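Local atomic coordinates of GTPase-activating protein BEM3 (Saccharomyces cerevisiae S288C, PDB entry 6FSF), a protein that stimulates GTP hydrolysis by CDC42 and, less efficiently, by RHO1, and is represented here by its tandem PX and PH domains. Residues 21-26 with 99-104; 69-74 with 112-117; 143-148 with 223-228. All blocks are in the same frame, centred on the assembly; numbering follows the deposited sequence.

How the interactions relate
Interactions 1 and 2 belong to the PX domain and interaction 3 to the PH domain. Interaction 3 is buried: two sheet strands joined by four backbone bonds, with apolar side chains on both faces and a cation-pi pair on one. Interaction 1 is partly buried, a strand packed against a helix with one hydrogen bond, strand N-H to asparagine side chain, among apolar contacts. Interaction 2 is a surface contact of helix ends, with no hydrogen bond between its segments. Met67 of helix 57-70 touches both Tyr103 of interaction 1 and Val117 of interaction 2. Interactions 1 and 3 meet where Glu228 reaches Ser25 and Thr26; the nearest atoms of interactions 2 and 3 are about 25 Å apart.

Interaction 1. Residues 21-26 with 99-104; sequences IEVLST and ILNQYY
The flat amide of Asn101 receives Val23 above its plane: the N-H of Val23 comes in 35° out of the carbonyl plane, yet the bond from Val23 N to Asn101 OD1 is 2.9 Å and nearly straight at the hydrogen (170°). The ring of Tyr104 has Tyr103 CD2 over the centre of one face, 3.6 Å above the plane, while Tyr104 CD2 lies in plane at the edge of the Tyr103 ring.

Tyr104 meets the strand through its CB rather than its ring. Ile21 CD1 touches Tyr104 CB at 3.5 Å, the two side chains crossing at about a right angle. With CG1 of Ile21 between the backbone N and the carbonyl carbon (chi1 72°), that branch faces the Tyr104 carbonyl group. Val23 CG2 packs against Asn101 OD1 (3.5 Å) and the helix backbone at Leu100 and Asn101, with Leu100 CB at 4.1 Å. Further along, the methyl CG2 of Thr26 meets Leu100 CD1 at 3.9 Å, while its hydroxyl turns to Arg96.

Alternation along the strand explains the choice of residues. Beta-branched Ile21 and Val23 favour extended backbone and face the helix, whereas Glu22 and Leu24 point away. The carboxamide of Asn101 reaches across from a helix position and supplies an acceptor to a strand N-H that faces the helix.

Strand 19-29 is the outermost strand of the PX sheet on this side. Glu22 and Leu24 bond to Ala40 and Leu38 of strand 35-43, and Leu24 and Ser25 form a classic bulge opposite Leu38. The axes of 21-25 and 99-104 run roughly antiparallel and come within 7.7 Å; Leu100 and Tyr104 continue onto Ile37 and Ile39, and Tyr104 also touches Val60 of helix 57-70.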
loop_
_atom_site.group_PDB
_atom_site.type_symbol
_atom_site.label_atom_id
_atom_site.label_comp_id
_atom_site.label_asym_id
_atom_site.label_seq_id
_atom_site.Cartn_x
_atom_site.Cartn_y
_atom_site.Cartn_z
ATOM N N ILE A 21 -8.762 10.457 -2.850
ATOM C CA ILE A 21 -8.331 9.092 -2.582
ATOM C C ILE A 21 -6.850 9.102 -2.241
ATOM O O ILE A 21 -6.102 9.988 -2.663
ATOM C CB ILE A 21 -8.620 8.145 -3.773
ATOM C CG1 ILE A 21 -7.682 8.431 -4.957
ATOM C CG2 ILE A 21 -10.074 8.261 -4.205
ATOM C CD1 ILE A 21 -6.485 7.491 -5.046
ATOM N N GLU A 22 -6.432 8.108 -1.463
ATOM C CA GLU A 22 -5.019 7.908 -1.158
ATOM C C GLU A 22 -4.779 6.414 -1.009
ATOM O O GLU A 22 -5.287 5.796 -0.072
ATOM C CB GLU A 22 -4.602 8.656 0.104
ATOM C CG GLU A 22 -3.107 8.572 0.386
ATOM C CD GLU A 22 -2.705 9.278 1.666
ATOM O OE1 GLU A 22 -3.594 9.846 2.339
ATOM O OE2 GLU A 22 -1.501 9.266 2.000
ATOM N N VAL A 23 -4.024 5.842 -1.943
ATOM C CA VAL A 23 -3.599 4.452 -1.833
ATOM C C VAL A 23 -2.549 4.384 -0.730
ATOM O O VAL A 23 -1.455 4.938 -0.870
ATOM C CB VAL A 23 -3.052 3.922 -3.164
ATOM C CG1 VAL A 23 -2.685 2.454 -3.046
ATOM C CG2 VAL A 23 -4.073 4.131 -4.273
ATOM N N LEU A 24 -2.885 3.724 0.376
ATOM C CA LEU A 24 -1.999 3.694 1.533
ATOM C C LEU A 24 -0.987 2.558 1.482
ATOM O O LEU A 24 0.104 2.689 2.050
ATOM C CB LEU A 24 -2.821 3.583 2.822
ATOM C CG LEU A 24 -3.810 4.713 3.130
ATOM C CD1 LEU A 24 -4.600 4.401 4.394
ATOM C CD2 LEU A 24 -3.095 6.049 3.258
ATOM N N SER A 25 -1.316 1.456 0.812
ATOM C CA SER A 25 -0.464 0.273 0.824
ATOM C C SER A 25 -0.926 -0.700 -0.249
ATOM O O SER A 25 -2.096 -0.714 -0.644
ATOM C CB SER A 25 -0.480 -0.418 2.190
ATOM O OG SER A 25 0.230 -1.645 2.145
ATOM N N THR A 26 0.021 -1.520 -0.712
ATOM C CA THR A 26 -0.267 -2.690 -1.532
ATOM C C THR A 26 0.273 -3.962 -0.885
ATOM O O THR A 26 0.441 -4.981 -1.563
ATOM C CB THR A 26 0.306 -2.529 -2.942
ATOM O OG1 THR A 26 1.738 -2.507 -2.885
ATOM C CG2 THR A 26 -0.186 -1.230 -3.573
ATOM N N ILE A 99 1.468 4.519 -9.234
ATOM C CA ILE A 99 0.613 4.394 -10.410
ATOM C C ILE A 99 -0.842 4.222 -9.990
ATOM O O ILE A 99 -1.753 4.797 -10.599
ATOM C CB ILE A 99 1.088 3.225 -11.293
ATOM C CG1 ILE A 99 2.556 3.410 -11.682
ATOM C CG2 ILE A 99 0.203 3.088 -12.527
ATOM C CD1 ILE A 99 3.098 2.311 -12.550
ATOM N N LEU A 100 -1.083 3.424 -8.947
ATOM C CA LEU A 100 -2.449 3.227 -8.473
ATOM C C LEU A 100 -3.032 4.521 -7.917
ATOM O O LEU A 100 -4.228 4.788 -8.079
ATOM C CB LEU A 100 -2.485 2.118 -7.422
ATOM C CG LEU A 100 -2.405 0.686 -7.954
ATOM C CD1 LEU A 100 -2.105 -0.286 -6.826
ATOM C CD2 LEU A 100 -3.698 0.306 -8.660
ATOM N N ASN A 101 -2.203 5.335 -7.259
ATOM C CA ASN A 101 -2.661 6.642 -6.796
ATOM C C ASN A 101 -3.092 7.518 -7.967
ATOM O O ASN A 101 -4.162 8.136 -7.936
ATOM C CB ASN A 101 -1.560 7.327 -5.986
ATOM C CG ASN A 101 -1.828 7.292 -4.497
ATOM O OD1 ASN A 101 -2.965 7.456 -4.057
ATOM N ND2 ASN A 101 -0.781 7.073 -3.712
ATOM N N GLN A 102 -2.263 7.582 -9.013
ATOM C CA GLN A 102 -2.631 8.327 -10.214
ATOM C C GLN A 102 -3.887 7.755 -10.854
ATOM O O GLN A 102 -4.731 8.503 -11.362
ATOM C CB GLN A 102 -1.477 8.308 -11.214
ATOM C CG GLN A 102 -0.253 9.058 -10.749
ATOM C CD GLN A 102 -0.575 10.485 -10.367
ATOM O OE1 GLN A 102 -0.507 10.855 -9.196
ATOM N NE2 GLN A 102 -0.931 11.295 -11.357
ATOM N N TYR A 103 -4.020 6.429 -10.845
ATOM C CA TYR A 103 -5.151 5.775 -11.493
ATOM C C TYR A 103 -6.468 6.176 -10.841
ATOM O O TYR A 103 -7.399 6.636 -11.514
ATOM C CB TYR A 103 -4.961 4.259 -11.445
ATOM C CG TYR A 103 -6.122 3.457 -11.992
ATOM C CD1 TYR A 103 -6.209 3.165 -13.346
ATOM C CD2 TYR A 103 -7.118 2.973 -11.152
ATOM C CE1 TYR A 103 -7.262 2.424 -13.851
ATOM C CE2 TYR A 103 -8.175 2.233 -11.646
ATOM C CZ TYR A 103 -8.240 1.960 -12.998
ATOM O OH TYR A 103 -9.288 1.221 -13.497
ATOM N N TYR A 104 -6.566 6.006 -9.521
ATOM C CA TYR A 104 -7.849 6.221 -8.861
ATOM C C TYR A 104 -8.148 7.699 -8.654
ATOM O O TYR A 104 -9.315 8.077 -8.515
ATOM C CB TYR A 104 -7.891 5.469 -7.537
ATOM C CG TYR A 104 -8.236 4.007 -7.702
ATOM C CD1 TYR A 104 -9.449 3.624 -8.255
ATOM C CD2 TYR A 104 -7.356 3.012 -7.300
ATOM C CE1 TYR A 104 -9.774 2.293 -8.411
ATOM C CE2 TYR A 104 -7.667 1.679 -7.455
ATOM C CZ TYR A 104 -8.881 1.322 -8.011
ATOM O OH TYR A 104 -9.203 -0.010 -8.164
#

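Interaction 2. Residues 69-74 with 112-117; sequences SHVPDL and EFPKNV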
loop_
_atom_site.group_PDB
_atom_site.type_symbol
_atom_site.label_atom_id
_atom_site.label_comp_id
_atom_site.label_asym_id
_atom_site.label_seq_id
_atom_site.Cartn_x
_atom_site.Cartn_y
_atom_site.Cartn_z
ATOM N N SER A 69 -15.127 -1.457 -21.158
ATOM C CA SER A 69 -16.145 -2.021 -22.036
ATOM C C SER A 69 -17.438 -1.224 -22.055
ATOM O O SER A 69 -18.167 -1.279 -23.050
ATOM C CB SER A 69 -16.445 -3.467 -21.626
ATOM O OG SER A 69 -16.516 -3.584 -20.214
ATOM N N HIS A 70 -17.750 -0.497 -20.987
ATOM C CA HIS A 70 -18.998 0.248 -20.920
ATOM C C HIS A 70 -18.821 1.742 -21.164
ATOM O O HIS A 70 -19.821 2.437 -21.376
ATOM C CB HIS A 70 -19.680 0.021 -19.565
ATOM C CG HIS A 70 -20.168 -1.377 -19.364
ATOM N ND1 HIS A 70 -19.313 -2.447 -19.217
ATOM C CD2 HIS A 70 -21.421 -1.883 -19.291
ATOM C CE1 HIS A 70 -20.019 -3.552 -19.058
ATOM N NE2 HIS A 70 -21.301 -3.238 -19.097
ATOM N N VAL A 71 -17.594 2.254 -21.145
ATOM C CA VAL A 71 -17.336 3.613 -21.613
ATOM C C VAL A 71 -16.121 3.572 -22.532
ATOM O O VAL A 71 -15.033 3.987 -22.123
ATOM C CB VAL A 71 -17.149 4.592 -20.440
ATOM C CG1 VAL A 71 -18.430 5.339 -20.170
ATOM C CG2 VAL A 71 -16.714 3.862 -19.186
ATOM N N PRO A 72 -16.249 3.078 -23.769
ATOM C CA PRO A 72 -15.067 3.018 -24.643
ATOM C C PRO A 72 -14.607 4.382 -25.125
ATOM O O PRO A 72 -13.408 4.565 -25.371
ATOM C CB PRO A 72 -15.532 2.138 -25.819
ATOM C CG PRO A 72 -16.807 1.487 -25.364
ATOM C CD PRO A 72 -17.422 2.453 -24.401
ATOM N N ASP A 73 -15.514 5.351 -25.260
ATOM C CA ASP A 73 -15.173 6.628 -25.876
ATOM C C ASP A 73 -14.523 7.619 -24.921
ATOM O O ASP A 73 -14.052 8.666 -25.379
ATOM C CB ASP A 73 -16.420 7.271 -26.480
ATOM C CG ASP A 73 -16.866 6.588 -27.751
ATOM O OD1 ASP A 73 -16.037 5.907 -28.385
ATOM O OD2 ASP A 73 -18.047 6.747 -28.121
ATOM N N LEU A 74 -14.495 7.342 -23.629
ATOM C CA LEU A 74 -13.892 8.353 -22.776
ATOM C C LEU A 74 -12.524 7.882 -22.286
ATOM O O LEU A 74 -12.351 6.698 -21.973
ATOM C CB LEU A 74 -14.804 8.688 -21.584
ATOM C CG LEU A 74 -14.543 8.361 -20.114
ATOM C CD1 LEU A 74 -15.589 9.080 -19.276
ATOM C CD2 LEU A 74 -14.593 6.869 -19.835
ATOM N N GLU A 112 -18.653 12.969 -15.440
ATOM C CA GLU A 112 -19.877 12.180 -15.483
ATOM C C GLU A 112 -19.598 10.791 -16.040
ATOM O O GLU A 112 -18.905 10.649 -17.054
ATOM C CB GLU A 112 -20.948 12.886 -16.326
ATOM C CG GLU A 112 -22.375 12.498 -15.963
ATOM C CD GLU A 112 -23.411 13.236 -16.788
ATOM O OE1 GLU A 112 -23.045 13.772 -17.855
ATOM O OE2 GLU A 112 -24.590 13.285 -16.372
ATOM N N PHE A 113 -20.136 9.777 -15.363
ATOM C CA PHE A 113 -20.211 8.399 -15.818
ATOM C C PHE A 113 -21.652 8.052 -16.170
ATOM O O PHE A 113 -22.586 8.650 -15.626
ATOM C CB PHE A 113 -19.720 7.412 -14.751
ATOM C CG PHE A 113 -18.228 7.348 -14.612
ATOM C CD1 PHE A 113 -17.452 6.759 -15.596
ATOM C CD2 PHE A 113 -17.605 7.849 -13.482
ATOM C CE1 PHE A 113 -16.078 6.691 -15.465
ATOM C CE2 PHE A 113 -16.232 7.783 -13.345
ATOM C CZ PHE A 113 -15.468 7.203 -14.337
ATOM N N PRO A 114 -21.873 7.104 -17.079
ATOM C CA PRO A 114 -23.220 6.559 -17.251
ATOM C C PRO A 114 -23.741 5.980 -15.946
ATOM O O PRO A 114 -22.979 5.587 -15.064
ATOM C CB PRO A 114 -23.032 5.472 -18.312
ATOM C CG PRO A 114 -21.860 5.932 -19.095
ATOM C CD PRO A 114 -20.942 6.603 -18.104
ATOM N N LYS A 115 -25.070 5.935 -15.837
ATOM C CA LYS A 115 -25.707 5.565 -14.575
ATOM C C LYS A 115 -25.285 4.173 -14.113
ATOM O O LYS A 115 -25.074 3.948 -12.915
ATOM C CB LYS A 115 -27.224 5.648 -14.715
ATOM C CG LYS A 115 -27.734 7.047 -15.043
ATOM C CD LYS A 115 -29.253 7.061 -15.119
ATOM C CE LYS A 115 -29.793 8.428 -15.513
ATOM N NZ LYS A 115 -29.410 9.480 -14.538
ATOM N N ASN A 116 -25.155 3.227 -15.046
ATOM C CA ASN A 116 -24.754 1.873 -14.669
ATOM C C ASN A 116 -23.301 1.830 -14.200
ATOM O O ASN A 116 -22.978 1.153 -13.215
ATOM C CB ASN A 116 -24.972 0.918 -15.842
ATOM C CG ASN A 116 -24.342 1.422 -17.127
ATOM O OD1 ASN A 116 -24.359 2.622 -17.414
ATOM N ND2 ASN A 116 -23.781 0.509 -17.906
ATOM N N VAL A 117 -22.412 2.556 -14.881
ATOM C CA VAL A 117 -20.996 2.518 -14.528
ATOM C C VAL A 117 -20.752 3.230 -13.204
ATOM O O VAL A 117 -19.969 2.764 -12.368
ATOM C CB VAL A 117 -20.147 3.126 -15.658
ATOM C CG1 VAL A 117 -18.665 2.987 -15.340
ATOM C CG2 VAL A 117 -20.482 2.475 -16.991
#
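His70, the last residue of its helix, meets Val117 and Asn116 with different parts of its side chain. Its CB lies 3.6 Å from Val117 CG2, while the ring carbon CD2 of His70 comes to 3.6 Å from Asn116 ND2, approaching obliquely with ring and amide planes 60° apart. The imidazole is also tied to its own helix: ND1 is hydrogen-bonded to the carbonyl of Tyr66 and the two rings are stacked, which limits the rotation of the histidine. Histidine suits this exposed helix end, since it offers an aromatic ring to stack on Tyr66 and a ring nitrogen, ND1, for the Tyr66 carbonyl.

At Val71 the chain leaves helical geometry, and the side chain becomes the centre of the contact. Val71 CG1 packs against the CD and CG atoms of Pro114; the 3.5 Å from Val71 CG1 to Pro114 CD is a little tighter than usual for carbons. CG1 is turned off a staggered position (chi1 -98°), consistent with some strain at this tight contact. The other branch of Val71, CG2, lies more loosely, 4.4 Å from Val117 CG1.

Leu74 closes the walk with a loose contact of Leu74 CD1 with Glu112 O at 4.3 Å. Pro114 fits its place because its ring fixes phi just ahead of helix 115-125, where it holds the N-cap position, and gives Val71 a rigid apolar surface.

The contact joins the C-terminal end of helix 57-70 and the start of its following loop to the start of helix 115-125, at the periphery of the PX domain. Val117 also touches Tyr66 and Met67 of helix 57-70, and Asn116 touches Tyr66.

Interaction 3. Residues 143-148 with 223-228; sequences GSLLLR and YYICTE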
loop_
_atom_site.group_PDB
_atom_site.type_symbol
_atom_site.label_atom_id
_atom_site.label_comp_id
_atom_site.label_asym_id
_atom_site.label_seq_id
_atom_site.Cartn_x
_atom_site.Cartn_y
_atom_site.Cartn_z
ATOM N N GLY A 143 3.734 -0.677 10.980
ATOM C CA GLY A 143 3.553 -0.600 9.544
ATOM C C GLY A 143 4.071 -1.848 8.864
ATOM O O GLY A 143 4.777 -2.667 9.450
ATOM N N SER A 144 3.697 -1.982 7.596
ATOM C CA SER A 144 4.162 -3.091 6.775
ATOM C C SER A 144 5.587 -2.828 6.303
ATOM O O SER A 144 5.940 -1.698 5.953
ATOM C CB SER A 144 3.240 -3.292 5.573
ATOM O OG SER A 144 1.916 -3.573 5.990
ATOM N N LEU A 145 6.405 -3.880 6.297
ATOM C CA LEU A 145 7.808 -3.758 5.929
ATOM C C LEU A 145 8.195 -4.896 4.997
ATOM O O LEU A 145 7.515 -5.922 4.919
ATOM C CB LEU A 145 8.716 -3.758 7.167
ATOM C CG LEU A 145 8.482 -2.672 8.216
ATOM C CD1 LEU A 145 9.350 -2.918 9.442
ATOM C CD2 LEU A 145 8.750 -1.295 7.636
ATOM N N LEU A 146 9.305 -4.701 4.290
ATOM C CA LEU A 146 9.897 -5.720 3.432
ATOM C C LEU A 146 11.262 -6.093 3.991
ATOM O O LEU A 146 12.087 -5.214 4.257
ATOM C CB LEU A 146 10.020 -5.230 1.986
ATOM C CG LEU A 146 8.697 -5.012 1.244
ATOM C CD1 LEU A 146 8.936 -4.481 -0.159
ATOM C CD2 LEU A 146 7.894 -6.302 1.198
ATOM N N LEU A 147 11.498 -7.391 4.170
ATOM C CA LEU A 147 12.668 -7.893 4.879
ATOM C C LEU A 147 13.501 -8.799 3.984
ATOM O O LEU A 147 12.962 -9.657 3.278
ATOM C CB LEU A 147 12.250 -8.657 6.141
ATOM C CG LEU A 147 13.366 -9.302 6.965
ATOM C CD1 LEU A 147 14.326 -8.249 7.493
ATOM C CD2 LEU A 147 12.773 -10.113 8.105
ATOM N N ARG A 148 14.820 -8.608 4.030
ATOM C CA ARG A 148 15.773 -9.448 3.321
ATOM C C ARG A 148 16.905 -9.832 4.265
ATOM O O ARG A 148 17.261 -9.074 5.172
ATOM C CB ARG A 148 16.350 -8.738 2.081
ATOM C CG ARG A 148 17.330 -9.577 1.264
ATOM C CD ARG A 148 17.946 -8.776 0.124
ATOM N NE ARG A 148 18.796 -7.682 0.593
ATOM C CZ ARG A 148 20.117 -7.763 0.732
ATOM N NH1 ARG A 148 20.752 -8.892 0.440
ATOM N NH2 ARG A 148 20.805 -6.713 1.160
ATOM N N TYR A 223 19.846 -7.162 9.242
ATOM C CA TYR A 223 18.513 -7.235 8.654
ATOM C C TYR A 223 18.313 -6.044 7.727
ATOM O O TYR A 223 18.486 -4.896 8.143
ATOM C CB TYR A 223 17.407 -7.244 9.723
ATOM C CG TYR A 223 17.430 -8.419 10.692
ATOM C CD1 TYR A 223 18.357 -9.433 10.570
ATOM C CD2 TYR A 223 16.511 -8.513 11.724
ATOM C CE1 TYR A 223 18.389 -10.492 11.448
ATOM C CE2 TYR A 223 16.527 -9.585 12.598
ATOM C CZ TYR A 223 17.472 -10.569 12.458
ATOM O OH TYR A 223 17.508 -11.634 13.325
ATOM N N TYR A 224 17.937 -6.314 6.481
ATOM C CA TYR A 224 17.650 -5.274 5.500
ATOM C C TYR A 224 16.143 -5.055 5.448
ATOM O O TYR A 224 15.381 -5.996 5.198
ATOM C CB TYR A 224 18.199 -5.656 4.126
ATOM C CG TYR A 224 19.700 -5.841 4.119
ATOM C CD1 TYR A 224 20.548 -4.793 3.789
ATOM C CD2 TYR A 224 20.269 -7.063 4.459
ATOM C CE1 TYR A 224 21.922 -4.958 3.788
ATOM C CE2 TYR A 224 21.640 -7.236 4.462
ATOM C CZ TYR A 224 22.462 -6.181 4.125
ATOM O OH TYR A 224 23.828 -6.348 4.125
ATOM N N ILE A 225 15.713 -3.818 5.696
ATOM C CA ILE A 225 14.302 -3.484 5.833
ATOM C C ILE A 225 13.988 -2.295 4.936
ATOM O O ILE A 225 14.708 -1.291 4.953
ATOM C CB ILE A 225 13.936 -3.170 7.296
ATOM C CG1 ILE A 225 14.225 -4.380 8.187
ATOM C CG2 ILE A 225 12.479 -2.753 7.406
ATOM C CD1 ILE A 225 14.316 -4.050 9.658
ATOM N N CYS A 226 12.914 -2.408 4.159
ATOM C CA CYS A 226 12.457 -1.341 3.285
ATOM C C CYS A 226 11.005 -1.006 3.598
ATOM O O CYS A 226 10.219 -1.876 3.983
ATOM C CB CYS A 226 12.590 -1.732 1.808
ATOM S SG CYS A 226 14.278 -2.065 1.264
ATOM N N THR A 227 10.659 0.267 3.437
ATOM C CA THR A 227 9.285 0.724 3.563
ATOM C C THR A 227 8.669 0.906 2.181
ATOM O O THR A 227 9.353 0.888 1.158
ATOM C CB THR A 227 9.214 2.033 4.356
ATOM O OG1 THR A 227 10.181 2.962 3.849
ATOM C CG2 THR A 227 9.478 1.783 5.834
ATOM N N GLU A 228 7.348 1.086 2.161
ATOM C CA GLU A 228 6.649 1.246 0.891
ATOM C C GLU A 228 6.856 2.629 0.288
ATOM O O GLU A 228 6.787 2.781 -0.937
ATOM C CB GLU A 228 5.157 0.965 1.074
ATOM C CG GLU A 228 4.850 -0.478 1.430
ATOM C CD GLU A 228 3.365 -0.765 1.447
ATOM O OE1 GLU A 228 2.779 -0.819 2.548
ATOM O OE2 GLU A 228 2.783 -0.925 0.354
HETATM O O HOH W 1 5.935 0.933 4.743
#
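Leu146 O is gripped twice by the neighbouring strand: Cys226 N-H bonds to it at 2.9 Å between Cys226 N and Leu146 O, and the CA-H of Ile225 adds a weaker contact, Ile225 CA to Leu146 O, at 3.2 Å. Tyr224 O is held likewise by the N-H of Arg148 and the CA-H of Leu147. With Leu146 N to Cys226 O and Tyr224 N to Arg148 O, this makes two hydrogen-bonded antiparallel pairs flanking the non-hydrogen-bonded pair Leu147-Ile225. Beyond the Leu146-Cys226 pair a water links the chains, accepting from Glu228 N and donating to Ser144 O.

On the face of Leu146 and Cys226, the guanidinium of Arg148 lies over the Tyr224 ring in a cation-pi contact. Arg148 NH2 sits 3.0 Å above the ring plane over its centre, CZ is 3.9 Å from the centroid, and the planes are 35° apart. The bend at chi3 (66°) turns NE back, and Phe201 is a second aromatic partner of the charge.

The face of Leu147 and Ile225 is apolar. Leu145 CD1 meets Ile225 CG2 at 3.7 Å and Leu145 CD2 meets Thr227 CG2 at 3.6 Å, while Leu147 CD1 touches Ile225 CG1 and Tyr223 CB. Trp236 of the C-terminal helix 230-240 packs on Leu145 and Thr227, as this helix does in PH domains.

The first and last strands of the PH sheet thus pair through backbone bonds, while their two faces carry different side chains: branched aliphatics suit the core, and on the other face a buried arginine has its charge probably stabilised in part by the rings of Tyr224 and Phe201.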